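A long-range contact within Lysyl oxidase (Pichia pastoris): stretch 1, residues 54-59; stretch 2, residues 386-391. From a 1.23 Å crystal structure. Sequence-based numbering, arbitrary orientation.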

ATOM      1  N   TYR A  54     -35.994   6.637 -29.582  1.00 18.46           N
ATOM      2  CA  TYR A  54     -35.420   5.307 -29.420  1.00 18.35           C
ATOM      3  C   TYR A  54     -34.997   5.062 -27.992  1.00 20.12           C
ATOM      4  O   TYR A  54     -34.733   5.982 -27.247  1.00 20.48           O
ATOM      5  N   VAL A  55     -34.943   3.793 -27.615  1.00 18.75           N
ATOM      6  CA  VAL A  55     -34.593   3.434 -26.250  1.00 19.66           C
ATOM      7  C   VAL A  55     -33.075   3.207 -26.109  1.00 18.69           C
ATOM      8  O   VAL A  55     -32.466   2.444 -26.879  1.00 23.02           O
ATOM      9  N   LEU A  56     -32.481   3.819 -25.095  1.00 18.33           N
ATOM     10  CA  LEU A  56     -31.064   3.569 -24.800  1.00 18.13           C
ATOM     11  C   LEU A  56     -30.851   2.473 -23.766  1.00 16.56           C
ATOM     12  O   LEU A  56     -30.161   1.495 -24.031  1.00 18.52           O
ATOM     13  N   TRP A  57     -31.429   2.697 -22.582  1.00 17.61           N
ATOM     14  CA  TRP A  57     -31.120   1.918 -21.385  1.00 17.05           C
ATOM     15  C   TRP A  57     -32.390   1.484 -20.658  1.00 16.10           C
ATOM     16  O   TRP A  57     -33.395   2.208 -20.661  1.00 17.54           O
ATOM     17  N   ILE A  58     -32.337   0.282 -20.093  1.00 16.96           N
ATOM     18  CA  ILE A  58     -33.378  -0.279 -19.245  1.00 16.06           C
ATOM     19  C   ILE A  58     -32.691  -1.078 -18.144  1.00 16.16           C
ATOM     20  O   ILE A  58     -32.019  -2.062 -18.440  1.00 17.23           O
ATOM     21  N   GLU A  59     -32.812  -0.599 -16.907  1.00 16.24           N
ATOM     22  CA  GLU A  59     -32.125  -1.233 -15.790  1.00 15.61           C
ATOM     23  C   GLU A  59     -32.925  -1.154 -14.499  1.00 15.90           C
ATOM     24  O   GLU A  59     -33.908  -0.429 -14.400  1.00 16.86           O
ATOM     25  N   THR A 386     -26.364  -6.624 -19.015  1.00 17.73           N
ATOM     26  CA  THR A 386     -26.761  -5.245 -19.224  1.00 17.43           C
ATOM     27  C   THR A 386     -27.733  -5.222 -20.407  1.00 17.30           C
ATOM     28  O   THR A 386     -27.879  -6.200 -21.140  1.00 19.54           O
ATOM     29  N   PHE A 387     -28.327  -4.065 -20.626  1.00 18.30           N
ATOM     30  CA  PHE A 387     -29.159  -3.796 -21.804  1.00 18.05           C
ATOM     31  C   PHE A 387     -28.769  -2.469 -22.420  1.00 18.69           C
ATOM     32  O   PHE A 387     -28.720  -1.453 -21.725  1.00 19.67           O
ATOM     33  N   GLU A 388     -28.471  -2.459 -23.705  1.00 17.76           N
ATOM     34  CA  GLU A 388     -28.239  -1.175 -24.407  1.00 18.23           C
ATOM     35  C   GLU A 388     -28.742  -1.281 -25.831  1.00 20.52           C
ATOM     36  O   GLU A 388     -28.478  -2.258 -26.508  1.00 20.02           O
ATOM     37  N   TYR A 389     -29.451  -0.254 -26.288  1.00 20.71           N
ATOM     38  CA  TYR A 389     -29.771  -0.088 -27.712  1.00 22.50           C
ATOM     39  C   TYR A 389     -30.306  -1.377 -28.310  1.00 26.25           C
ATOM     40  O   TYR A 389     -29.721  -1.954 -29.256  1.00 25.83           O
ATOM     41  N   ASP A 390     -31.396  -1.835 -27.735  1.00 28.36           N
ATOM     42  CA  ASP A 390     -32.191  -2.931 -28.282  1.00 26.84           C
ATOM     43  C   ASP A 390     -31.644  -4.345 -28.023  1.00 22.83           C
ATOM     44  O   ASP A 390     -32.275  -5.303 -28.426  1.00 28.27           O
ATOM     45  N   GLU A 391     -30.500  -4.483 -27.337  1.00 21.65           N
ATOM     46  CA  GLU A 391     -29.907  -5.784 -27.093  1.00 23.47           C
ATOM     47  C   GLU A 391     -29.592  -6.046 -25.610  1.00 20.16           C
ATOM     48  O   GLU A 391     -29.105  -5.172 -24.889  1.00 20.13           O
TER

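Three waters bridge the two stretches, whose strands run nearly antiparallel, and only one direct backbone hydrogen bond joins the stretches. Tyr 389 N donates to Leu 56 O at 2.9 Å. The same oxygen also receives a CA-H...O contact, with Glu 388 CA 3.3 Å from Leu 56 O.

Stretch 2 makes a type I' beta turn from Glu 388 to Glu 391. The turn places Asp 390 near the start of stretch 1, but not in direct hydrogen bonding to it. Water 1 accepts from Val 55 N at 3.0 Å and donates to Asp 390 OD2 (2.9 Å). Water 2 donates to Val 55 O (2.9 Å) and to Asp 390 OD2 (2.6 Å). The Asp 390 side chain is m. Farther along, water 3 donates to Phe 387 O (2.7 Å) and accepts a weak bond from Ile 58 N (3.1 Å).

Phe 387 points toward stretch 1 and has the largest area covered. Its chi1 is t. Phe 387 CE1 lies 4.2 Å from Val 55 CG1, which sits at the ring edge, and 3.7 Å from Ile 58 CD1. Val 55 is t; Ile 58 is m, then t at chi2. The ring thus meets Val 55 and Ile 58, three residues apart in the strand.

Trp 57 starts away from stretch 2; it is m, and its indole end comes nearer. Trp 57 NE1 donates to Glu 388 OE1 at 3.0 Å, and the carboxylate oxygen lies near the indole plane, as suits an in-plane N-H. Glu 388 starts sideways and reaches this donor with chi1 m and chi2 t.

Tyr 389 also starts away; it is m, and its ring reaches Leu 56. Tyr 389 CE1 is 4.1 Å from Leu 56 CG, an apolar contact beside the backbone hydrogen bond. Leu 56 is m, then p.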

ATOM      1  CB  TYR A  54     -34.245   5.078 -30.356  1.00 19.24           C
ATOM      2  CG  TYR A  54     -33.142   6.113 -30.287  1.00 20.29           C
ATOM      3  CD1 TYR A  54     -32.082   5.973 -29.421  1.00 20.72           C
ATOM      4  CD2 TYR A  54     -33.162   7.216 -31.119  1.00 20.01           C
ATOM      5  CE1 TYR A  54     -31.057   6.912 -29.377  1.00 20.76           C
ATOM      6  CE2 TYR A  54     -32.154   8.191 -31.080  1.00 20.31           C
ATOM      7  CZ  TYR A  54     -31.102   8.023 -30.221  1.00 19.63           C
ATOM      8  OH  TYR A  54     -30.122   8.991 -30.208  1.00 20.54           O
ATOM      9  CB  VAL A  55     -35.368   2.154 -25.814  1.00 22.26           C
ATOM     10  CG1 VAL A  55     -35.013   1.726 -24.382  1.00 22.99           C
ATOM     11  CG2 VAL A  55     -36.867   2.387 -25.920  1.00 24.62           C
ATOM     12  CB  LEU A  56     -30.341   4.840 -24.315  1.00 22.16           C
ATOM     13  CG  LEU A  56     -29.978   5.902 -25.316  1.00 23.73           C
ATOM     14  CD1 LEU A  56     -31.190   6.758 -25.610  1.00 28.59           C
ATOM     15  CD2 LEU A  56     -28.822   6.747 -24.756  1.00 37.56           C
ATOM     16  CB  TRP A  57     -30.254   2.748 -20.437  1.00 16.31           C
ATOM     17  CG  TRP A  57     -28.912   3.051 -20.997  1.00 15.81           C
ATOM     18  CD1 TRP A  57     -28.121   2.220 -21.752  1.00 17.76           C
ATOM     19  CD2 TRP A  57     -28.214   4.291 -20.901  1.00 18.50           C
ATOM     20  NE1 TRP A  57     -26.965   2.871 -22.105  1.00 18.36           N
ATOM     21  CE2 TRP A  57     -26.992   4.137 -21.584  1.00 18.05           C
ATOM     22  CE3 TRP A  57     -28.489   5.525 -20.283  1.00 20.54           C
ATOM     23  CZ2 TRP A  57     -26.058   5.174 -21.702  1.00 21.83           C
ATOM     24  CZ3 TRP A  57     -27.556   6.557 -20.395  1.00 20.92           C
ATOM     25  CH2 TRP A  57     -26.355   6.372 -21.096  1.00 22.53           C
ATOM     26  CB  ILE A  58     -34.319  -1.237 -20.016  1.00 19.01           C
ATOM     27  CG1 ILE A  58     -35.000  -0.533 -21.186  1.00 19.38           C
ATOM     28  CG2 ILE A  58     -35.341  -1.804 -19.043  1.00 19.70           C
ATOM     29  CD1 ILE A  58     -35.812  -1.461 -22.086  1.00 20.14           C
ATOM     30  CB  GLU A  59     -30.740  -0.627 -15.574  1.00 15.42           C
ATOM     31  CG  GLU A  59     -30.781   0.797 -15.072  1.00 16.35           C
ATOM     32  CD  GLU A  59     -29.469   1.289 -14.478  1.00 19.85           C
ATOM     33  OE1 GLU A  59     -28.498   0.508 -14.375  1.00 19.24           O
ATOM     34  OE2 GLU A  59     -29.457   2.480 -14.098  1.00 18.06           O
ATOM     35  CB  THR A 386     -25.556  -4.340 -19.568  1.00 18.19           C
ATOM     36  OG1 THR A 386     -24.879  -4.898 -20.701  1.00 19.12           O
ATOM     37  CG2 THR A 386     -24.545  -4.264 -18.413  1.00 18.73           C
ATOM     38  CB  PHE A 387     -30.660  -3.776 -21.444  1.00 20.22           C
ATOM     39  CG  PHE A 387     -31.540  -3.417 -22.612  1.00 19.01           C
ATOM     40  CD1 PHE A 387     -31.893  -2.112 -22.864  1.00 20.84           C
ATOM     41  CD2 PHE A 387     -31.932  -4.401 -23.503  1.00 20.13           C
ATOM     42  CE1 PHE A 387     -32.675  -1.798 -23.970  1.00 23.90           C
ATOM     43  CE2 PHE A 387     -32.712  -4.103 -24.592  1.00 22.47           C
ATOM     44  CZ  PHE A 387     -33.074  -2.799 -24.830  1.00 24.91           C
ATOM     45  CB  GLU A 388     -26.768  -0.783 -24.445  1.00 19.67           C
ATOM     46  CG  GLU A 388     -26.094  -0.754 -23.096  1.00 22.03           C
ATOM     47  CD  GLU A 388     -24.736  -0.098 -23.155  1.00 24.43           C
ATOM     48  OE1 GLU A 388     -24.671   1.181 -23.094  1.00 23.57           O
ATOM     49  OE2 GLU A 388     -23.732  -0.858 -23.220  1.00 20.62           O
ATOM     50  CB  TYR A 389     -28.540   0.310 -28.506  1.00 27.36           C
ATOM     51  CG  TYR A 389     -27.806   1.537 -28.059  1.00 23.14           C
ATOM     52  CD1 TYR A 389     -28.296   2.813 -28.331  1.00 28.38           C
ATOM     53  CD2 TYR A 389     -26.576   1.429 -27.434  1.00 24.79           C
ATOM     54  CE1 TYR A 389     -27.586   3.939 -27.954  1.00 29.55           C
ATOM     55  CE2 TYR A 389     -25.866   2.536 -27.052  1.00 25.98           C
ATOM     56  CZ  TYR A 389     -26.367   3.787 -27.306  1.00 28.86           C
ATOM     57  OH  TYR A 389     -25.634   4.876 -26.929  1.00 34.99           O
ATOM     58  CB  ASP A 390     -32.442  -2.732 -29.791  1.00 31.82           C
ATOM     59  CG  ASP A 390     -33.255  -1.463 -30.105  1.00 35.51           C
ATOM     60  OD1 ASP A 390     -33.157  -0.971 -31.266  1.00 28.30           O
ATOM     61  OD2 ASP A 390     -34.027  -0.908 -29.274  1.00 36.01           O
ATOM     62  CB  GLU A 391     -28.663  -5.963 -27.961  1.00 30.46           C
ATOM     63  CG  GLU A 391     -28.989  -5.934 -29.457  1.00 37.66           C
ATOM     64  CD  GLU A 391     -27.756  -6.024 -30.319  1.00 67.86           C
ATOM     65  OE1 GLU A 391     -26.947  -5.078 -30.274  1.00 44.06           O
ATOM     66  OE2 GLU A 391     -27.605  -7.037 -31.036  1.00 93.33           O
TER
HETATM   67  O   HOH W   1     -35.168   1.719 -29.726  1.00 23.59           O
HETATM   68  O   HOH W   2     -33.350  -0.318 -26.788  1.00 32.49           O
HETATM   69  O   HOH W   3     -29.385  -0.226 -19.444  1.00 18.51           O